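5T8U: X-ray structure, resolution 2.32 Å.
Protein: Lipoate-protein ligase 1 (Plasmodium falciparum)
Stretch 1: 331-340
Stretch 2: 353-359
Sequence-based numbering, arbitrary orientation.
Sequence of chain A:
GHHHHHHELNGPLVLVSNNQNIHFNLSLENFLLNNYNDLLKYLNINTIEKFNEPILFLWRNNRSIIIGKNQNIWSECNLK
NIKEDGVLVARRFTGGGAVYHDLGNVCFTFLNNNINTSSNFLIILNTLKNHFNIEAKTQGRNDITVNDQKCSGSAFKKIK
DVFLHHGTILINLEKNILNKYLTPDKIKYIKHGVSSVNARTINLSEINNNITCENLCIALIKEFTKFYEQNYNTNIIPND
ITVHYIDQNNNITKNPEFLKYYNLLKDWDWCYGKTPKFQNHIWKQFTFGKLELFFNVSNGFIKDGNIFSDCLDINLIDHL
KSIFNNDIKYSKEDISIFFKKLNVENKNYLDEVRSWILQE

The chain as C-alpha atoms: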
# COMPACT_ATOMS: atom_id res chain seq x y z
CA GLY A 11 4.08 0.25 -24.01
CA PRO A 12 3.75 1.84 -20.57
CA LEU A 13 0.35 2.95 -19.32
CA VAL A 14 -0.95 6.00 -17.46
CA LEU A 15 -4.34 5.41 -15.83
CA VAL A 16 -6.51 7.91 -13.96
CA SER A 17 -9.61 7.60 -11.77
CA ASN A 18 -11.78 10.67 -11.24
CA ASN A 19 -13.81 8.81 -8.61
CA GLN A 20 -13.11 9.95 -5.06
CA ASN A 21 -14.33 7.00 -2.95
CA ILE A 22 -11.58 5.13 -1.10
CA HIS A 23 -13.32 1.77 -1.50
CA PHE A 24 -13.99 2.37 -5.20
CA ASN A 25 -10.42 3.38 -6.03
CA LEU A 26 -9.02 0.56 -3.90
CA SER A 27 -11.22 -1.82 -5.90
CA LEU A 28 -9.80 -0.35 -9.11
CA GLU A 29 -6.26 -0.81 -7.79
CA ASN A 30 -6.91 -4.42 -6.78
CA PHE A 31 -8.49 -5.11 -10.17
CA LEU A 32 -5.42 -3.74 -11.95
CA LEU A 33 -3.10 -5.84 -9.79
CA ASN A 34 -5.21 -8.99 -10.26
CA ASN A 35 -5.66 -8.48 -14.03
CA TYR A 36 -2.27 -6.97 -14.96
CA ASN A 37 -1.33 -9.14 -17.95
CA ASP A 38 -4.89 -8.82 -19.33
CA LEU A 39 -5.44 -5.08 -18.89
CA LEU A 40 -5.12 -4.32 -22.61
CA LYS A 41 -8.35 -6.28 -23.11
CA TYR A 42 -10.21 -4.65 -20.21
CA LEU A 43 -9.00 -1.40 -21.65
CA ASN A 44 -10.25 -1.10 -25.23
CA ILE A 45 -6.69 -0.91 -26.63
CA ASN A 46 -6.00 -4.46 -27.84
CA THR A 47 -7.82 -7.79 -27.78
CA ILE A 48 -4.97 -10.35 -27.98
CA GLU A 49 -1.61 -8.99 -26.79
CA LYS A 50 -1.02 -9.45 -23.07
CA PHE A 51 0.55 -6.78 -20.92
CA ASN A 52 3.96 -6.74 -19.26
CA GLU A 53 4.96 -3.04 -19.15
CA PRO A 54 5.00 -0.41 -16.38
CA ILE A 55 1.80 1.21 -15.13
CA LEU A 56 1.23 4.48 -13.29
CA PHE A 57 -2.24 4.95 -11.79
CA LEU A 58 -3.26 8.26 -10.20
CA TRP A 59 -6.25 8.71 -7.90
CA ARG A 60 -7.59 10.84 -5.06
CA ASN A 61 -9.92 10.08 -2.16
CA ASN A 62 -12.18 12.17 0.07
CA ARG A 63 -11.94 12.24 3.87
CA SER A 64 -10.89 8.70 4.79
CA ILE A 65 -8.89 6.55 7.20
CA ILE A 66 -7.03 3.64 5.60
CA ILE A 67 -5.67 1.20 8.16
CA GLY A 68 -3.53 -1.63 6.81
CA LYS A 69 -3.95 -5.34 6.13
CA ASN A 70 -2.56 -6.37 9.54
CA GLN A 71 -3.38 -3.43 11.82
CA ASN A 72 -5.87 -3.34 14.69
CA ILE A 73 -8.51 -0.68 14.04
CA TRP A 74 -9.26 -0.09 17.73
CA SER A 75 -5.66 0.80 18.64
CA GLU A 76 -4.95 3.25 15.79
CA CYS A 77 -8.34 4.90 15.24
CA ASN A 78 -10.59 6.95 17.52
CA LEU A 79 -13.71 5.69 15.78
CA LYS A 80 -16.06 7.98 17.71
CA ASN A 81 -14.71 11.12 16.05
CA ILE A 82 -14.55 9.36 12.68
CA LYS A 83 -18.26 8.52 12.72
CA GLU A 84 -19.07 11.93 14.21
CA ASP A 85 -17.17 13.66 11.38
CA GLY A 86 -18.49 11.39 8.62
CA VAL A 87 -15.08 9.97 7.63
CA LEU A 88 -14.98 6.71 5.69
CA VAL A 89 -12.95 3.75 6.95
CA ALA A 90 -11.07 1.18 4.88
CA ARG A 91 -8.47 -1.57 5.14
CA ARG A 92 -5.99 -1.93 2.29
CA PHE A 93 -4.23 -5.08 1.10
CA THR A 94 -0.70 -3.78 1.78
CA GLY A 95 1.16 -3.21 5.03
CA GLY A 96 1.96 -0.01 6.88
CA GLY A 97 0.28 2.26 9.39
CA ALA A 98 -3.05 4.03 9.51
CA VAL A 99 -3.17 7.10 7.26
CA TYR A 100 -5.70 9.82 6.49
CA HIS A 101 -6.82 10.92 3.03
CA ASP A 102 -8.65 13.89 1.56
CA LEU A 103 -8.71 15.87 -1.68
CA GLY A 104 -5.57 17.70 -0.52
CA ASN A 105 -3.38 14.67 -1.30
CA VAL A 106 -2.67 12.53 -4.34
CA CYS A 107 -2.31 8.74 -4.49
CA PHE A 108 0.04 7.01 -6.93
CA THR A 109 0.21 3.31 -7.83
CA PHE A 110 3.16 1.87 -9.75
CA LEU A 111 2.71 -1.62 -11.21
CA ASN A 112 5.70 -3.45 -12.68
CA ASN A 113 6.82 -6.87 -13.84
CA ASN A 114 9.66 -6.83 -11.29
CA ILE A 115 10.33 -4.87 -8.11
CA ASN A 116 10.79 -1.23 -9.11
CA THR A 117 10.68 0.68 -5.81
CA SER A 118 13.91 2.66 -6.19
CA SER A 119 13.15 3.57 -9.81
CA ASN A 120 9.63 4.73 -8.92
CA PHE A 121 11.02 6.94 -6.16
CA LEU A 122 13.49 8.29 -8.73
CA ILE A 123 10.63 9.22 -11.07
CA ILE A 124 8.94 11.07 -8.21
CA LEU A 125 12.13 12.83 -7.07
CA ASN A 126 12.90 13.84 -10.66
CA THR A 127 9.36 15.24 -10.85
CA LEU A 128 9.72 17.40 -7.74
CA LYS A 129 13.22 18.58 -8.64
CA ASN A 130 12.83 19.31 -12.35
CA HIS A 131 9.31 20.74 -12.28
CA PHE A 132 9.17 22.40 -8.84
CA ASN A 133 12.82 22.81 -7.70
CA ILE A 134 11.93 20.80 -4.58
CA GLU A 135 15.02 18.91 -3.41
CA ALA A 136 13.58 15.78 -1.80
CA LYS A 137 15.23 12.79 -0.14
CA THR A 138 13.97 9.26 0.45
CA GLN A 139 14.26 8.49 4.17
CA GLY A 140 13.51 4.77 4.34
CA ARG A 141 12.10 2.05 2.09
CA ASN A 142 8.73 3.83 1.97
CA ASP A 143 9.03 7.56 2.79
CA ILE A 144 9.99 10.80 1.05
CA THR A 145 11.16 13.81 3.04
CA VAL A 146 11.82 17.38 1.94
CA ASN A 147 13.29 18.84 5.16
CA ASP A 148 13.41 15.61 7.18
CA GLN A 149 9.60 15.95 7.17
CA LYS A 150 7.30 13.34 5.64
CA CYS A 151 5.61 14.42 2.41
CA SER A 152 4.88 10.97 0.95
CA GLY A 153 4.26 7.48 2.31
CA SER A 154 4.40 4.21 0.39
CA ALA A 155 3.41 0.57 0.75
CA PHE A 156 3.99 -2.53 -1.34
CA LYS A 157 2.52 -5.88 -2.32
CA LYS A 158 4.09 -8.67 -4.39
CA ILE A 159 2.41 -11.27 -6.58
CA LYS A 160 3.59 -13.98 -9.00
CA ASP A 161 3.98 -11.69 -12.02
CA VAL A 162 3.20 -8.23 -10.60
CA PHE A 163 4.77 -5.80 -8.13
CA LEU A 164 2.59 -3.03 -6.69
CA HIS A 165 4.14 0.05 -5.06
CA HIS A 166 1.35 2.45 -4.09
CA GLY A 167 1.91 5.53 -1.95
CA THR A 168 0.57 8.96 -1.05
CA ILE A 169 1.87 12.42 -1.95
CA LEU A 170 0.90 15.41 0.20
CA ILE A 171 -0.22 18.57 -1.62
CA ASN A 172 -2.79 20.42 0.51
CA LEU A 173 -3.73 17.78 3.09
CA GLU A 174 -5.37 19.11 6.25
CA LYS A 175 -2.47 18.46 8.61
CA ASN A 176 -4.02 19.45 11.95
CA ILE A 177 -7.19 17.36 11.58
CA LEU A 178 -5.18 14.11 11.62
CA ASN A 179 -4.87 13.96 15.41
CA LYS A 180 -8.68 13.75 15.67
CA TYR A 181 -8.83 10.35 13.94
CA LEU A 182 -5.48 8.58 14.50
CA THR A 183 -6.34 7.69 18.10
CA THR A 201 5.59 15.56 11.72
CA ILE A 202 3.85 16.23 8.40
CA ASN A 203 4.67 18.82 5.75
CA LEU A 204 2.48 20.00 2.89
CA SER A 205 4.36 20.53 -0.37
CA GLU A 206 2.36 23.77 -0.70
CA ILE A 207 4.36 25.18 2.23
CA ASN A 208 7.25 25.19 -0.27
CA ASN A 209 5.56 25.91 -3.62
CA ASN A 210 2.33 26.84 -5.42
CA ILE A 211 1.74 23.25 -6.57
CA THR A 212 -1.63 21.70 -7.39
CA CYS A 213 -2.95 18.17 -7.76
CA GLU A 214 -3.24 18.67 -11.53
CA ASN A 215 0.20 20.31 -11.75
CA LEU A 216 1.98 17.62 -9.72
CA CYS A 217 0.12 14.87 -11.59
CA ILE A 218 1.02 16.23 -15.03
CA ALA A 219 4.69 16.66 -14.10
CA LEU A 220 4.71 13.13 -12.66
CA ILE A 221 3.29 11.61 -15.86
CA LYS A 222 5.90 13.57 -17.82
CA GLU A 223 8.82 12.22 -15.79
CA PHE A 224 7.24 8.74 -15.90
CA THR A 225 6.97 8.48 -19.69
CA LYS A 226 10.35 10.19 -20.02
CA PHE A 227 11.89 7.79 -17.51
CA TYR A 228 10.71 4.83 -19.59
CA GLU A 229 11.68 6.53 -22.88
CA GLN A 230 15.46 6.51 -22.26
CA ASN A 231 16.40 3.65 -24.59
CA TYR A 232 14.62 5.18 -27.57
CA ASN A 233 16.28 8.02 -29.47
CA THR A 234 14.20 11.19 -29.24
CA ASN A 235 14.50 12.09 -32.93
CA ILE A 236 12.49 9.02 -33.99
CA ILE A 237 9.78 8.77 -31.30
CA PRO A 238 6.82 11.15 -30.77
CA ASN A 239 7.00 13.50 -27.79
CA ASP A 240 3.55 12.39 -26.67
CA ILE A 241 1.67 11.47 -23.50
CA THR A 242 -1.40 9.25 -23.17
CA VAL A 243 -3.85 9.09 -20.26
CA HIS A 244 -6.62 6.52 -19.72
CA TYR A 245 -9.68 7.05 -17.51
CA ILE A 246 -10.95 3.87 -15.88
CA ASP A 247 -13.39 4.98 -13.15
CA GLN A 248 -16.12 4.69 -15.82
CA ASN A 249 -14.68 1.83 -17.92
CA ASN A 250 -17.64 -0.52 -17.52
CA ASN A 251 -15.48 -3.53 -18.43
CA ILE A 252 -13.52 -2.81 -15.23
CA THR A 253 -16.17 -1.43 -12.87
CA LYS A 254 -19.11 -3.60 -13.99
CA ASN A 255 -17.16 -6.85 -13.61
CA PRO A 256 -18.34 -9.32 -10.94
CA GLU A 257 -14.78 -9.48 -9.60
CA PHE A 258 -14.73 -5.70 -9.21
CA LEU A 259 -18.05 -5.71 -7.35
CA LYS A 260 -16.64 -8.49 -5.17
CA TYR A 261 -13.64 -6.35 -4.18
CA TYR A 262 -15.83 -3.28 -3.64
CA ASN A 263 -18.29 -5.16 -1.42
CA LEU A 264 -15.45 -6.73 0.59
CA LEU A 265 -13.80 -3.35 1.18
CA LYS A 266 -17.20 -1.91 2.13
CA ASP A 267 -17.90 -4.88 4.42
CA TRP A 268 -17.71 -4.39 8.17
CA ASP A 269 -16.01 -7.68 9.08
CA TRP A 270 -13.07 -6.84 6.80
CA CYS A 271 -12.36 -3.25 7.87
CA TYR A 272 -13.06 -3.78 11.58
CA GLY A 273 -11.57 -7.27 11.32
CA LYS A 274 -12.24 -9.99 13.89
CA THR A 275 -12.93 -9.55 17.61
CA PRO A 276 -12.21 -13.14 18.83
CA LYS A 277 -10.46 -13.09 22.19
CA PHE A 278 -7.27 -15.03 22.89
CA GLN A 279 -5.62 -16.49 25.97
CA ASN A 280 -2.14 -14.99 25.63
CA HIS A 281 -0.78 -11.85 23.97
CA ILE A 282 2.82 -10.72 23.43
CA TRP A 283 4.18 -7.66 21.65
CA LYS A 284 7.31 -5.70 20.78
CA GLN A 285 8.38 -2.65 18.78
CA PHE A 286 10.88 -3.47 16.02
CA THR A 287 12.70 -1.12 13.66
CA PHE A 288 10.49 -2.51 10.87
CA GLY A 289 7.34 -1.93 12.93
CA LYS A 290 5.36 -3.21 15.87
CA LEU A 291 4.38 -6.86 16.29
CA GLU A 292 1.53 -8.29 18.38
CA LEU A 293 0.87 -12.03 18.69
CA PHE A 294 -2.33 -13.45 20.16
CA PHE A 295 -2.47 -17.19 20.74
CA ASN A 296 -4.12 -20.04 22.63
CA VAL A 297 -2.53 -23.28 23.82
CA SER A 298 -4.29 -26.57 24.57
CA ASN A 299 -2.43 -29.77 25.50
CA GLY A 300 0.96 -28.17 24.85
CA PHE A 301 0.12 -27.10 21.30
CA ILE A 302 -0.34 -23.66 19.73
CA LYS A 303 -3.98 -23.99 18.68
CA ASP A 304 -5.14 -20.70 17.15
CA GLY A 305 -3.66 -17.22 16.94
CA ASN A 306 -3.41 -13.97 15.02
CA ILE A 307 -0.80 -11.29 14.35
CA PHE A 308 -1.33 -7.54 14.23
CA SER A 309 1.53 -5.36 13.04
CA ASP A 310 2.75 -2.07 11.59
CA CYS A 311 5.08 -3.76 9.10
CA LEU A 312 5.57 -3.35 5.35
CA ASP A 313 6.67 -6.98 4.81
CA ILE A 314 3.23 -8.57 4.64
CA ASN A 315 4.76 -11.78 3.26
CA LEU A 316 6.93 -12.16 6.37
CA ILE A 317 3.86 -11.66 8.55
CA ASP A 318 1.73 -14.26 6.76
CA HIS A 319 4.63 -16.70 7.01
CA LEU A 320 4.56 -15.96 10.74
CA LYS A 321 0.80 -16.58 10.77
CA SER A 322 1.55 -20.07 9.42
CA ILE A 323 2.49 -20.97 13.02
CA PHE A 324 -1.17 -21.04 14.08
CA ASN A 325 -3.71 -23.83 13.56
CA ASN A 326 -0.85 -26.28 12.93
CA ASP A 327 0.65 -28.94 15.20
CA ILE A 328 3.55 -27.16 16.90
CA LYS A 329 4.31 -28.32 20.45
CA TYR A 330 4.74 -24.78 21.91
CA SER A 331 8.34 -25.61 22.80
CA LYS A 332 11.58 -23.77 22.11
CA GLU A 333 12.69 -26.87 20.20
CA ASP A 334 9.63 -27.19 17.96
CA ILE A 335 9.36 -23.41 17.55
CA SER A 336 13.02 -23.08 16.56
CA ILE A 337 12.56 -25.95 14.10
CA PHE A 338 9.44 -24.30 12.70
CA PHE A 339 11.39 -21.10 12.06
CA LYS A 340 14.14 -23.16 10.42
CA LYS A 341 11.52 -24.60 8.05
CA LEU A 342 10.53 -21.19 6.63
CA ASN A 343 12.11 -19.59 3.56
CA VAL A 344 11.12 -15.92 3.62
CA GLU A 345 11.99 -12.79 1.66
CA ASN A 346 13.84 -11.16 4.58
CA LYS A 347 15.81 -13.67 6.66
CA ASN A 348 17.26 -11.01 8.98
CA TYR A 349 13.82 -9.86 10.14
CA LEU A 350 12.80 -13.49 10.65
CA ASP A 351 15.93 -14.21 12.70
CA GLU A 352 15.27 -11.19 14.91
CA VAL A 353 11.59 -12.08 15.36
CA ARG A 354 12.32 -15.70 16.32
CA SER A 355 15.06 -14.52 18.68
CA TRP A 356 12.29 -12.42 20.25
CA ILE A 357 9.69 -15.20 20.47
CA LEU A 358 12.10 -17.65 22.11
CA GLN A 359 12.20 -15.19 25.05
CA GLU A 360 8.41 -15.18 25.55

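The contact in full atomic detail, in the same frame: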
# COMPACT_ATOMS: atom_id res chain seq x y z
N SER A 331 7.07 -25.37 22.13
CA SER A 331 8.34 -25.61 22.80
C SER A 331 9.44 -24.91 22.02
O SER A 331 9.39 -24.82 20.79
CB SER A 331 8.64 -27.11 22.92
OG SER A 331 8.71 -27.72 21.65
N LYS A 332 10.44 -24.42 22.76
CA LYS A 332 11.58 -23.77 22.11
C LYS A 332 12.16 -24.64 21.01
O LYS A 332 12.59 -24.13 19.97
CB LYS A 332 12.66 -23.45 23.15
CG LYS A 332 12.60 -22.03 23.68
CD LYS A 332 13.59 -21.81 24.81
CE LYS A 332 13.09 -20.77 25.80
NZ LYS A 332 14.07 -20.49 26.88
N GLU A 333 12.17 -25.96 21.21
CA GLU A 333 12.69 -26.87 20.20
C GLU A 333 11.81 -26.85 18.95
O GLU A 333 12.29 -26.56 17.85
CB GLU A 333 12.78 -28.28 20.78
CG GLU A 333 13.70 -29.22 20.01
CD GLU A 333 13.65 -30.64 20.54
OE1 GLU A 333 12.64 -31.01 21.19
OE2 GLU A 333 14.61 -31.40 20.30
N ASP A 334 10.52 -27.15 19.11
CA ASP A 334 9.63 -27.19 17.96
C ASP A 334 9.45 -25.82 17.32
O ASP A 334 9.28 -25.73 16.10
CB ASP A 334 8.27 -27.76 18.37
CG ASP A 334 8.34 -29.22 18.75
OD1 ASP A 334 9.43 -29.68 19.15
OD2 ASP A 334 7.31 -29.92 18.64
N ILE A 335 9.48 -24.75 18.12
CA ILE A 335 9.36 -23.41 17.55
C ILE A 335 10.60 -23.08 16.73
O ILE A 335 10.50 -22.62 15.58
CB ILE A 335 9.12 -22.38 18.68
CG1 ILE A 335 7.76 -22.62 19.32
CG2 ILE A 335 9.21 -20.95 18.13
CD1 ILE A 335 7.49 -21.78 20.56
N SER A 336 11.78 -23.30 17.30
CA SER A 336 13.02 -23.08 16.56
C SER A 336 13.02 -23.86 15.25
O SER A 336 13.33 -23.31 14.18
CB SER A 336 14.22 -23.46 17.42
OG SER A 336 15.43 -23.34 16.70
N ILE A 337 12.67 -25.14 15.31
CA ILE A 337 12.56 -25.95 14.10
C ILE A 337 11.61 -25.29 13.11
O ILE A 337 11.94 -25.11 11.93
CB ILE A 337 12.10 -27.38 14.45
CG1 ILE A 337 13.17 -28.12 15.26
CG2 ILE A 337 11.73 -28.17 13.19
CD1 ILE A 337 14.45 -28.42 14.50
N PHE A 338 10.43 -24.90 13.58
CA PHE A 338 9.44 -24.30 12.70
C PHE A 338 10.00 -23.07 11.99
O PHE A 338 9.76 -22.88 10.79
CB PHE A 338 8.18 -23.93 13.48
CG PHE A 338 7.21 -23.10 12.70
CD1 PHE A 338 6.96 -21.79 13.05
CD2 PHE A 338 6.57 -23.63 11.59
CE1 PHE A 338 6.07 -21.02 12.32
CE2 PHE A 338 5.68 -22.86 10.86
CZ PHE A 338 5.43 -21.56 11.23
N PHE A 339 10.75 -22.24 12.71
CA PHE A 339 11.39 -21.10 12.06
C PHE A 339 12.46 -21.54 11.07
O PHE A 339 12.64 -20.90 10.03
CB PHE A 339 11.99 -20.16 13.10
CG PHE A 339 11.01 -19.19 13.68
CD1 PHE A 339 10.80 -17.96 13.09
CD2 PHE A 339 10.28 -19.52 14.81
CE1 PHE A 339 9.89 -17.07 13.61
CE2 PHE A 339 9.37 -18.63 15.34
CZ PHE A 339 9.17 -17.40 14.74
N LYS A 340 13.16 -22.64 11.36
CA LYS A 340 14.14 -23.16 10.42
C LYS A 340 13.47 -23.64 9.14
O LYS A 340 14.10 -23.64 8.07
CB LYS A 340 14.93 -24.29 11.06
CG LYS A 340 16.28 -24.56 10.40
CD LYS A 340 16.82 -25.93 10.76
CE LYS A 340 18.34 -25.96 10.72
NZ LYS A 340 18.88 -27.33 10.55
N VAL A 353 12.90 -11.80 14.79
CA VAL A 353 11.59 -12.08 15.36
C VAL A 353 11.61 -13.39 16.14
O VAL A 353 11.07 -13.47 17.25
CB VAL A 353 10.52 -12.09 14.26
CG1 VAL A 353 9.17 -12.58 14.80
CG2 VAL A 353 10.36 -10.69 13.67
N ARG A 354 12.23 -14.43 15.59
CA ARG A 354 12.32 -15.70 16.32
C ARG A 354 13.14 -15.53 17.59
O ARG A 354 12.77 -16.04 18.65
CB ARG A 354 12.91 -16.80 15.42
CG ARG A 354 14.33 -17.23 15.76
CD ARG A 354 14.82 -18.34 14.85
NE ARG A 354 16.22 -18.67 15.10
CZ ARG A 354 16.64 -19.50 16.05
NH1 ARG A 354 17.94 -19.72 16.20
NH2 ARG A 354 15.77 -20.10 16.86
N SER A 355 14.27 -14.82 17.49
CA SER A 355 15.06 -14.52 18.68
C SER A 355 14.22 -13.79 19.72
O SER A 355 14.51 -13.89 20.92
CB SER A 355 16.28 -13.69 18.29
OG SER A 355 16.97 -13.24 19.44
N TRP A 356 13.20 -13.06 19.29
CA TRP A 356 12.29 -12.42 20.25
C TRP A 356 11.31 -13.43 20.84
O TRP A 356 11.08 -13.44 22.05
CB TRP A 356 11.53 -11.28 19.58
CG TRP A 356 10.41 -10.77 20.42
CD1 TRP A 356 10.49 -10.31 21.70
CD2 TRP A 356 9.03 -10.68 20.05
NE1 TRP A 356 9.25 -9.93 22.15
CE2 TRP A 356 8.33 -10.15 21.15
CE3 TRP A 356 8.31 -10.98 18.88
CZ2 TRP A 356 6.96 -9.92 21.13
CZ3 TRP A 356 6.94 -10.76 18.87
CH2 TRP A 356 6.28 -10.23 19.98
N ILE A 357 10.72 -14.28 20.00
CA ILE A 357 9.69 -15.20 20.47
C ILE A 357 10.27 -16.20 21.46
O ILE A 357 9.63 -16.56 22.45
CB ILE A 357 9.01 -15.91 19.28
CG1 ILE A 357 8.08 -14.92 18.56
CG2 ILE A 357 8.25 -17.16 19.74
CD1 ILE A 357 7.36 -15.49 17.36
N LEU A 358 11.49 -16.68 21.20
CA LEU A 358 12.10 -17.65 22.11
C LEU A 358 12.37 -17.07 23.50
O LEU A 358 12.83 -17.82 24.37
CB LEU A 358 13.39 -18.19 21.52
CG LEU A 358 13.27 -18.92 20.17
CD1 LEU A 358 14.60 -19.57 19.82
CD2 LEU A 358 12.16 -19.97 20.19
N GLN A 359 12.10 -15.79 23.73
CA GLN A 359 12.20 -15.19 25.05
C GLN A 359 10.84 -14.90 25.66
O GLN A 359 10.78 -14.29 26.74
CB GLN A 359 13.05 -13.92 24.98
CG GLN A 359 14.51 -14.21 24.66
CD GLN A 359 15.23 -13.01 24.07
OE1 GLN A 359 14.63 -11.96 23.82
NE2 GLN A 359 16.53 -13.17 23.82

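The two stretches pack as nearly antiparallel helices: the axes of 332-340 and 353-357 run at 171° to each other and come no closer than 10.7 Å. The register agrees with this, since K332 CA lies 6.1 Å from L358 CA at one end and F339 CA 6.9 Å from R354 CA at the other. Together the surfaces bury 402 Å².

At the start of the first helix and along it, successive i to i+4 bonds run from I335 N to S331 O (2.7 Å) through K340 N to S336 O (2.9 Å). S331 is the N-cap: its OG accepts from D334 N at 3.2 Å with an N-H...O angle of 160°, satisfying an amide that has no carbonyl one turn earlier in the helix. In the second stretch, I357 N to V353 O and L358 N to R354 O, both 2.9 Å, hold the last turn and tie the backbone of L358 to the end of the helix.

Apolar contact dominates the interface. I335 points toward the partner helix, and its CG2 meets L358 CD2 at 3.7 Å and I357 CG2 at 4.2 Å. The CA-to-CB bond of L358 points sideways, but the end of its side chain comes nearer, which explains how this residue reaches I335. The aliphatic part of K332 also packs here, with CG 4.1 Å from L358 CD2.

F339 is contacted in two ways. R354 CB sits over one face, 3.4 Å from the ring centroid and 14° off the ring normal, a CH-pi arrangement that sets an aliphatic methylene against the pi cloud. I357 CD1 instead lies at the ring edge, 3.7 Å from F339 CZ, a van der Waals contact.

One close polar approach accompanies these contacts. R354 NH2 approaches S336 OG to 3.3 Å, with the hydroxyl oblique to the guanidinium; the geometry leaves a hydrogen bond here undecided. Separately, K332 CE lies 3.3 Å from L358 O, a plain contact between a methylene and a carbonyl oxygen.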